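Local coordinates for cell wall binding protein cwp8 (Peptoclostridium difficile, PDB 5J6Q) that probably attaches to the bacterial cell wall through three CWB2 modules, as an S-layer-associated cell wall protein, at residues E283-G291 / T570-G578; Y510-D521 / A540-T551. All blocks are in the same frame, centred on the assembly; numbering follows the deposited sequence.

Interaction 1. Residues E283-G291 / T570-G578; sequences ELKVEVLSG and TKLVQIGEG. With SO4 (sulfate ion), chain H.
K571 reaches across to two carboxylates of segment 283-291, E287 on the strand and E283 in the loop before it, its NZ lying 2.8 Å from E287 OE1 and 2.9 Å from E283 OE1. The two acids receive it differently: E287 OE1 is approached from above its carboxylate plane, 54° out of it, whereas E283 OE1 is met on its anti side. E283 is poorly ordered, so its half of the salt-bridge network is less firmly defined. With CG anti to the backbone N (chi1 -160°) and the rest of the chain extended, the lysine carries its ammonium past L284 O to the acids, and on to the sulfate, where NZ donates to O3 at 3.0 Å. On this same face of the sheet, L289 CD1 touches both V573 CG1 and I575 CD1, 4.0 Å from each. Beneath these side chains, strands 286-289 and 572-575 run parallel in the four-stranded sheet of a CWB2 module, with 286-289 at its outer edge. Five backbone hydrogen bonds join them, from L572 N to K285 O through to G576 N to L289 O. Beyond the strand ends, S290 OG donates to E577 OE1 at 2.8 Å, while water 1 bridges L284 O and T570 O. Further out, the E287 carboxylate is steadied by L284 N, which donates to OE2 at 3.2 Å. The amide of Q574 is pinned at both ends: NE2 gives a nearly straight bond to G576 O, and OE1 accepts from R200. Helix 581-590 packs on V286 and L572, and helix 294-305 on L289 and I575.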
# COMPACT_ATOMS: atom_id res chain seq x y z
N GLU A 283 6.96 -12.56 -6.74
CA GLU A 283 6.31 -13.10 -5.55
C GLU A 283 6.77 -12.33 -4.35
O GLU A 283 7.97 -12.15 -4.19
CB GLU A 283 6.70 -14.60 -5.41
CG GLU A 283 5.67 -15.56 -6.01
CD GLU A 283 5.79 -16.97 -5.42
OE1 GLU A 283 4.85 -17.38 -4.68
OE2 GLU A 283 6.81 -17.65 -5.69
N LEU A 284 5.85 -11.84 -3.49
CA LEU A 284 6.32 -11.06 -2.34
C LEU A 284 6.89 -11.94 -1.26
O LEU A 284 6.60 -13.13 -1.23
CB LEU A 284 5.16 -10.20 -1.72
CG LEU A 284 4.14 -9.52 -2.73
CD1 LEU A 284 3.21 -8.64 -1.93
CD2 LEU A 284 4.88 -8.57 -3.77
N LYS A 285 7.67 -11.32 -0.33
CA LYS A 285 8.21 -12.00 0.79
C LYS A 285 7.06 -12.25 1.89
O LYS A 285 7.07 -13.26 2.60
CB LYS A 285 9.34 -11.19 1.37
CG LYS A 285 10.58 -10.95 0.41
CD LYS A 285 11.37 -12.21 0.03
CE LYS A 285 12.52 -11.93 -0.98
NZ LYS A 285 12.13 -12.23 -2.42
N VAL A 286 6.10 -11.32 2.02
CA VAL A 286 5.00 -11.44 3.00
C VAL A 286 3.74 -11.10 2.28
O VAL A 286 3.61 -10.01 1.68
CB VAL A 286 5.26 -10.54 4.18
CG1 VAL A 286 4.12 -10.67 5.25
CG2 VAL A 286 6.61 -10.92 4.81
N GLU A 287 2.88 -12.08 2.20
CA GLU A 287 1.56 -11.95 1.51
C GLU A 287 0.43 -12.29 2.56
O GLU A 287 0.65 -13.18 3.40
CB GLU A 287 1.46 -12.94 0.30
CG GLU A 287 1.87 -12.23 -1.01
CD GLU A 287 2.03 -13.17 -2.24
OE1 GLU A 287 1.39 -14.21 -2.29
OE2 GLU A 287 2.82 -12.82 -3.19
N VAL A 288 -0.69 -11.57 2.52
CA VAL A 288 -1.87 -11.80 3.34
C VAL A 288 -3.02 -12.30 2.36
O VAL A 288 -3.30 -11.69 1.30
CB VAL A 288 -2.25 -10.48 4.05
CG1 VAL A 288 -3.46 -10.66 4.98
CG2 VAL A 288 -1.07 -9.96 4.82
N LEU A 289 -3.63 -13.43 2.69
CA LEU A 289 -4.75 -13.95 1.97
C LEU A 289 -5.97 -13.72 2.99
O LEU A 289 -6.03 -14.53 3.87
CB LEU A 289 -4.68 -15.49 1.69
CG LEU A 289 -3.56 -15.86 0.59
CD1 LEU A 289 -3.62 -17.27 0.49
CD2 LEU A 289 -3.80 -15.07 -0.77
N SER A 290 -6.84 -12.71 2.85
CA SER A 290 -7.92 -12.60 3.78
C SER A 290 -8.99 -11.72 3.29
O SER A 290 -8.79 -11.06 2.29
CB SER A 290 -7.42 -11.99 5.07
OG SER A 290 -6.98 -10.71 4.67
N GLY A 291 -10.19 -11.68 4.06
CA GLY A 291 -11.26 -10.80 3.70
C GLY A 291 -11.83 -10.33 5.03
O GLY A 291 -11.23 -10.58 6.13
N THR A 570 11.22 -18.89 1.89
CA THR A 570 11.50 -17.64 1.17
C THR A 570 10.23 -16.89 0.98
O THR A 570 10.17 -15.98 0.14
CB THR A 570 12.20 -17.93 -0.19
OG1 THR A 570 11.38 -18.83 -0.96
CG2 THR A 570 13.61 -18.54 0.04
N LYS A 571 9.20 -17.19 1.83
CA LYS A 571 7.89 -16.56 1.74
C LYS A 571 7.06 -16.84 3.01
O LYS A 571 7.00 -18.01 3.49
CB LYS A 571 7.12 -17.13 0.48
CG LYS A 571 5.99 -16.21 0.00
CD LYS A 571 5.09 -16.87 -1.02
CE LYS A 571 4.29 -15.76 -1.69
NZ LYS A 571 3.21 -16.26 -2.60
N LEU A 572 6.47 -15.85 3.56
CA LEU A 572 5.56 -16.01 4.73
C LEU A 572 4.16 -15.61 4.23
O LEU A 572 3.99 -14.51 3.75
CB LEU A 572 6.10 -15.14 5.83
CG LEU A 572 5.32 -15.09 7.13
CD1 LEU A 572 4.90 -16.50 7.65
CD2 LEU A 572 6.24 -14.37 8.06
N VAL A 573 3.20 -16.53 4.22
CA VAL A 573 1.84 -16.19 3.76
C VAL A 573 0.94 -16.12 5.01
O VAL A 573 0.76 -17.15 5.65
CB VAL A 573 1.30 -17.27 2.81
CG1 VAL A 573 -0.10 -16.97 2.33
CG2 VAL A 573 2.25 -17.49 1.60
N GLN A 574 0.39 -14.97 5.39
CA GLN A 574 -0.60 -14.91 6.52
C GLN A 574 -2.05 -15.23 6.05
O GLN A 574 -2.50 -14.59 5.12
CB GLN A 574 -0.66 -13.46 7.11
CG GLN A 574 -1.86 -13.26 8.07
CD GLN A 574 -1.67 -11.99 8.85
OE1 GLN A 574 -0.54 -11.60 9.14
NE2 GLN A 574 -2.75 -11.23 9.05
N ILE A 575 -2.79 -16.15 6.66
CA ILE A 575 -4.18 -16.39 6.30
C ILE A 575 -5.09 -15.59 7.30
O ILE A 575 -4.93 -15.82 8.53
CB ILE A 575 -4.61 -17.90 6.48
CG1 ILE A 575 -3.60 -18.87 5.70
CG2 ILE A 575 -6.08 -18.14 5.91
CD1 ILE A 575 -3.48 -18.37 4.32
N GLY A 576 -6.06 -14.75 6.81
CA GLY A 576 -6.95 -14.08 7.80
C GLY A 576 -6.36 -12.81 8.35
O GLY A 576 -5.25 -12.38 7.96
N GLU A 577 -7.08 -12.19 9.26
CA GLU A 577 -6.73 -10.90 9.86
C GLU A 577 -6.66 -11.01 11.37
O GLU A 577 -7.06 -12.04 11.91
CB GLU A 577 -7.84 -9.83 9.49
CG GLU A 577 -7.78 -9.42 8.05
CD GLU A 577 -6.51 -8.68 7.66
OE1 GLU A 577 -6.16 -8.75 6.45
OE2 GLU A 577 -5.88 -8.03 8.52
N GLY A 578 -6.15 -10.01 12.09
CA GLY A 578 -6.10 -10.18 13.57
C GLY A 578 -4.84 -10.88 14.08
O GLY A 578 -4.79 -11.35 15.21
S SO4 H . 0.59 -18.66 -1.27
O1 SO4 H . 0.10 -18.93 0.09
O2 SO4 H . 0.16 -17.18 -1.67
O3 SO4 H . 2.06 -18.78 -1.51
O4 SO4 H . -0.14 -19.75 -1.88
O HOH W 1 8.70 -14.52 -1.65

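Interaction 2. Residues Y510-D521 / A540-T551; sequences YAGATKAYVAKD and AASSKAPIVLTT. With SO4 (sulfate ion), chain H.
P546 lies flat against one face of the Y510 ring, its CB over the centre, 3.4 Å from the ring centroid and 11° off the normal, a close CH-pi contact. K544 O and water 2 sit at the edge of that ring, and the water links Y510 OH to A545 O. The Y517 ring carries A540 CA over one face, offset toward the rim, with A545 CB and S543 OG at its edge. Its CG lies anti to the carbonyl carbon (chi1 -77°), which directs the ring back over the end of helix 531-542 and brings OH to 2.8 Å from S543 OG. That helix closes in a Schellman motif, with K544 at positive phi. K515 NZ donates to S543 OG at 3.1 Å and to sulfate O3 at 2.7 Å. Strands 516-519 and 547-549 are the parallel pair of a beta-alpha-beta unit, joined by four backbone hydrogen bonds, from Y517 N-P546 O to T550 N-A519 O. A519 CB packs on I547 CG2 on the helix side. Past the strands, T551 OG1 donates to D521 OD1 at 2.6 Å, from above the carboxylate plane; OD1 also accepts from Y523 N. Ring packing against a proline and a helix end thus closes one end of the pair and a buried hydroxyl-carboxylate bond the other, while K515, with K571, offers positive charge to a sulfate probably from the crystallisation liquor.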
# COMPACT_ATOMS: atom_id res chain seq x y z
N TYR A 510 8.88 -30.58 9.12
CA TYR A 510 9.04 -29.60 8.08
C TYR A 510 10.41 -29.10 7.85
O TYR A 510 10.55 -28.04 7.25
CB TYR A 510 8.09 -28.41 8.40
CG TYR A 510 6.65 -28.79 8.08
CD1 TYR A 510 5.77 -29.14 9.09
CD2 TYR A 510 6.20 -28.79 6.76
CE1 TYR A 510 4.45 -29.49 8.77
CE2 TYR A 510 4.91 -29.15 6.44
CZ TYR A 510 4.02 -29.50 7.47
OH TYR A 510 2.73 -29.86 7.16
N ALA A 511 11.45 -29.88 8.25
CA ALA A 511 12.81 -29.49 8.00
C ALA A 511 12.90 -29.21 6.45
O ALA A 511 12.32 -29.97 5.66
CB ALA A 511 13.77 -30.64 8.41
N GLY A 512 13.59 -28.17 6.04
CA GLY A 512 13.68 -27.93 4.61
C GLY A 512 12.49 -27.23 3.94
O GLY A 512 12.63 -26.95 2.74
N ALA A 513 11.34 -26.93 4.63
CA ALA A 513 10.23 -26.29 3.93
C ALA A 513 10.72 -24.91 3.36
O ALA A 513 11.57 -24.21 3.97
CB ALA A 513 9.00 -26.09 4.88
N THR A 514 10.20 -24.56 2.20
CA THR A 514 10.59 -23.34 1.52
C THR A 514 9.49 -22.24 1.71
O THR A 514 9.63 -21.12 1.19
CB THR A 514 10.86 -23.67 0.07
OG1 THR A 514 9.73 -24.36 -0.43
CG2 THR A 514 12.12 -24.60 -0.08
N LYS A 515 8.45 -22.53 2.53
CA LYS A 515 7.42 -21.54 2.81
C LYS A 515 6.86 -21.77 4.21
O LYS A 515 6.94 -22.92 4.76
CB LYS A 515 6.24 -21.70 1.83
CG LYS A 515 6.04 -20.53 0.92
CD LYS A 515 4.76 -20.79 0.11
CE LYS A 515 4.78 -20.31 -1.31
NZ LYS A 515 3.64 -20.94 -2.00
N ALA A 516 6.27 -20.71 4.76
CA ALA A 516 5.60 -20.85 6.07
C ALA A 516 4.27 -20.12 5.92
O ALA A 516 4.22 -19.00 5.33
CB ALA A 516 6.45 -20.20 7.23
N TYR A 517 3.24 -20.75 6.33
CA TYR A 517 1.96 -20.09 6.38
C TYR A 517 1.65 -19.75 7.90
O TYR A 517 2.14 -20.46 8.79
CB TYR A 517 0.92 -21.09 5.90
CG TYR A 517 0.93 -21.25 4.39
CD1 TYR A 517 1.88 -22.03 3.76
CD2 TYR A 517 -0.01 -20.61 3.59
CE1 TYR A 517 1.90 -22.18 2.38
CE2 TYR A 517 0.00 -20.74 2.21
CZ TYR A 517 0.96 -21.53 1.61
OH TYR A 517 1.03 -21.63 0.26
N VAL A 518 0.80 -18.74 8.22
CA VAL A 518 0.50 -18.49 9.69
C VAL A 518 -1.00 -18.18 9.82
O VAL A 518 -1.54 -17.50 8.94
CB VAL A 518 1.44 -17.34 10.21
CG1 VAL A 518 1.38 -16.09 9.37
CG2 VAL A 518 1.13 -16.98 11.65
N ALA A 519 -1.69 -18.68 10.90
CA ALA A 519 -3.10 -18.43 11.01
C ALA A 519 -3.51 -18.33 12.48
O ALA A 519 -2.78 -18.79 13.33
CB ALA A 519 -3.82 -19.62 10.37
N LYS A 520 -4.68 -17.79 12.79
CA LYS A 520 -5.01 -17.63 14.29
C LYS A 520 -5.11 -18.86 14.94
O LYS A 520 -5.61 -19.81 14.36
CB LYS A 520 -6.31 -16.86 14.36
CG LYS A 520 -5.99 -15.44 13.93
CD LYS A 520 -7.20 -14.50 14.17
CE LYS A 520 -8.15 -14.58 13.06
NZ LYS A 520 -9.38 -13.98 13.49
N ASP A 521 -4.66 -18.94 16.16
CA ASP A 521 -4.74 -20.21 16.91
C ASP A 521 -6.03 -20.46 17.78
O ASP A 521 -6.16 -21.49 18.40
CB ASP A 521 -3.52 -20.20 17.86
CG ASP A 521 -3.52 -18.95 18.81
OD1 ASP A 521 -4.52 -18.22 18.85
OD2 ASP A 521 -2.52 -18.72 19.51
N ALA A 540 -1.53 -24.98 2.14
CA ALA A 540 -0.21 -25.25 2.69
C ALA A 540 0.25 -26.68 2.25
O ALA A 540 1.45 -26.83 2.00
CB ALA A 540 -0.22 -25.20 4.19
N ALA A 541 -0.68 -27.70 2.16
CA ALA A 541 -0.27 -29.05 1.68
C ALA A 541 0.34 -28.92 0.25
O ALA A 541 1.43 -29.49 0.00
CB ALA A 541 -1.46 -29.99 1.60
N SER A 542 -0.34 -28.19 -0.66
CA SER A 542 0.17 -28.01 -2.09
C SER A 542 1.57 -27.39 -2.06
O SER A 542 2.39 -27.64 -2.92
CB SER A 542 -0.76 -27.09 -2.89
OG SER A 542 -1.99 -27.76 -3.14
N SER A 543 1.87 -26.56 -1.06
CA SER A 543 3.22 -25.98 -0.99
C SER A 543 4.18 -26.82 -0.07
O SER A 543 5.24 -26.30 0.25
CB SER A 543 3.15 -24.53 -0.44
OG SER A 543 2.31 -23.66 -1.19
N LYS A 544 3.79 -28.04 0.39
CA LYS A 544 4.63 -28.84 1.35
C LYS A 544 5.13 -27.93 2.48
O LYS A 544 6.29 -28.01 2.89
CB LYS A 544 5.79 -29.50 0.64
CG LYS A 544 5.34 -30.09 -0.73
CD LYS A 544 6.44 -31.01 -1.36
CE LYS A 544 5.85 -32.26 -2.06
NZ LYS A 544 4.77 -31.96 -3.04
N ALA A 545 4.20 -27.10 3.05
CA ALA A 545 4.67 -26.09 3.96
C ALA A 545 3.77 -26.19 5.22
O ALA A 545 2.66 -26.69 5.15
CB ALA A 545 4.46 -24.67 3.26
N PRO A 546 4.28 -25.77 6.37
CA PRO A 546 3.47 -25.86 7.60
C PRO A 546 2.56 -24.54 7.88
O PRO A 546 2.74 -23.49 7.27
CB PRO A 546 4.53 -25.95 8.67
CG PRO A 546 5.54 -24.90 8.18
CD PRO A 546 5.68 -25.38 6.68
N ILE A 547 1.63 -24.67 8.83
CA ILE A 547 0.81 -23.56 9.23
C ILE A 547 1.27 -23.27 10.69
O ILE A 547 1.13 -24.12 11.54
CB ILE A 547 -0.70 -23.84 9.17
CG1 ILE A 547 -1.12 -24.01 7.71
CG2 ILE A 547 -1.50 -22.56 9.87
CD1 ILE A 547 -2.63 -24.38 7.49
N VAL A 548 1.90 -22.14 10.92
CA VAL A 548 2.26 -21.80 12.29
C VAL A 548 0.90 -21.26 12.92
O VAL A 548 0.29 -20.37 12.33
CB VAL A 548 3.32 -20.67 12.20
CG1 VAL A 548 3.59 -19.99 13.60
CG2 VAL A 548 4.64 -21.27 11.63
N LEU A 549 0.46 -21.77 14.08
CA LEU A 549 -0.81 -21.20 14.62
C LEU A 549 -0.47 -20.20 15.73
O LEU A 549 0.13 -20.53 16.80
CB LEU A 549 -1.66 -22.31 15.21
CG LEU A 549 -2.19 -23.29 14.16
CD1 LEU A 549 -2.85 -24.45 14.91
CD2 LEU A 549 -3.16 -22.61 13.14
N THR A 550 -0.81 -18.92 15.43
CA THR A 550 -0.63 -17.96 16.47
C THR A 550 -1.57 -16.74 16.27
O THR A 550 -1.88 -16.40 15.12
CB THR A 550 0.83 -17.42 16.50
OG1 THR A 550 1.04 -16.79 17.79
CG2 THR A 550 1.06 -16.39 15.47
N THR A 551 -2.00 -16.10 17.40
CA THR A 551 -2.76 -14.84 17.25
C THR A 551 -1.91 -13.71 17.73
O THR A 551 -1.78 -12.69 17.08
CB THR A 551 -4.10 -14.87 18.03
OG1 THR A 551 -4.82 -15.99 17.58
CG2 THR A 551 -4.95 -13.59 17.74
S SO4 H . 0.59 -18.66 -1.27
O1 SO4 H . 0.10 -18.93 0.09
O2 SO4 H . 0.16 -17.18 -1.67
O3 SO4 H . 2.06 -18.78 -1.51
O4 SO4 H . -0.14 -19.75 -1.88
O HOH W 2 1.93 -29.39 4.58
O HOH W 3 -1.53 -16.29 20.52

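How the interactions relate
Interactions 1 and 2 lie in one parallel sheet, ordered 286-289, 572-575, 516-519, 547-549, their centres about 11 Å apart. The two central strands join them: T570 N meets T514 O at 2.8 Å and V573 N meets A516 O at 2.9 Å, both probable hydrogen bonds. One sulfate touches both, held by K571 from interaction 1 and by K515 from interaction 2. Along the chain, interaction 2 is local and nested inside the long loop that interaction 1 closes. Strand 286-289 thus completes a sheet whose other strands come from the C-terminal part of the chain, which probably ties the first and last CWB2 regions together.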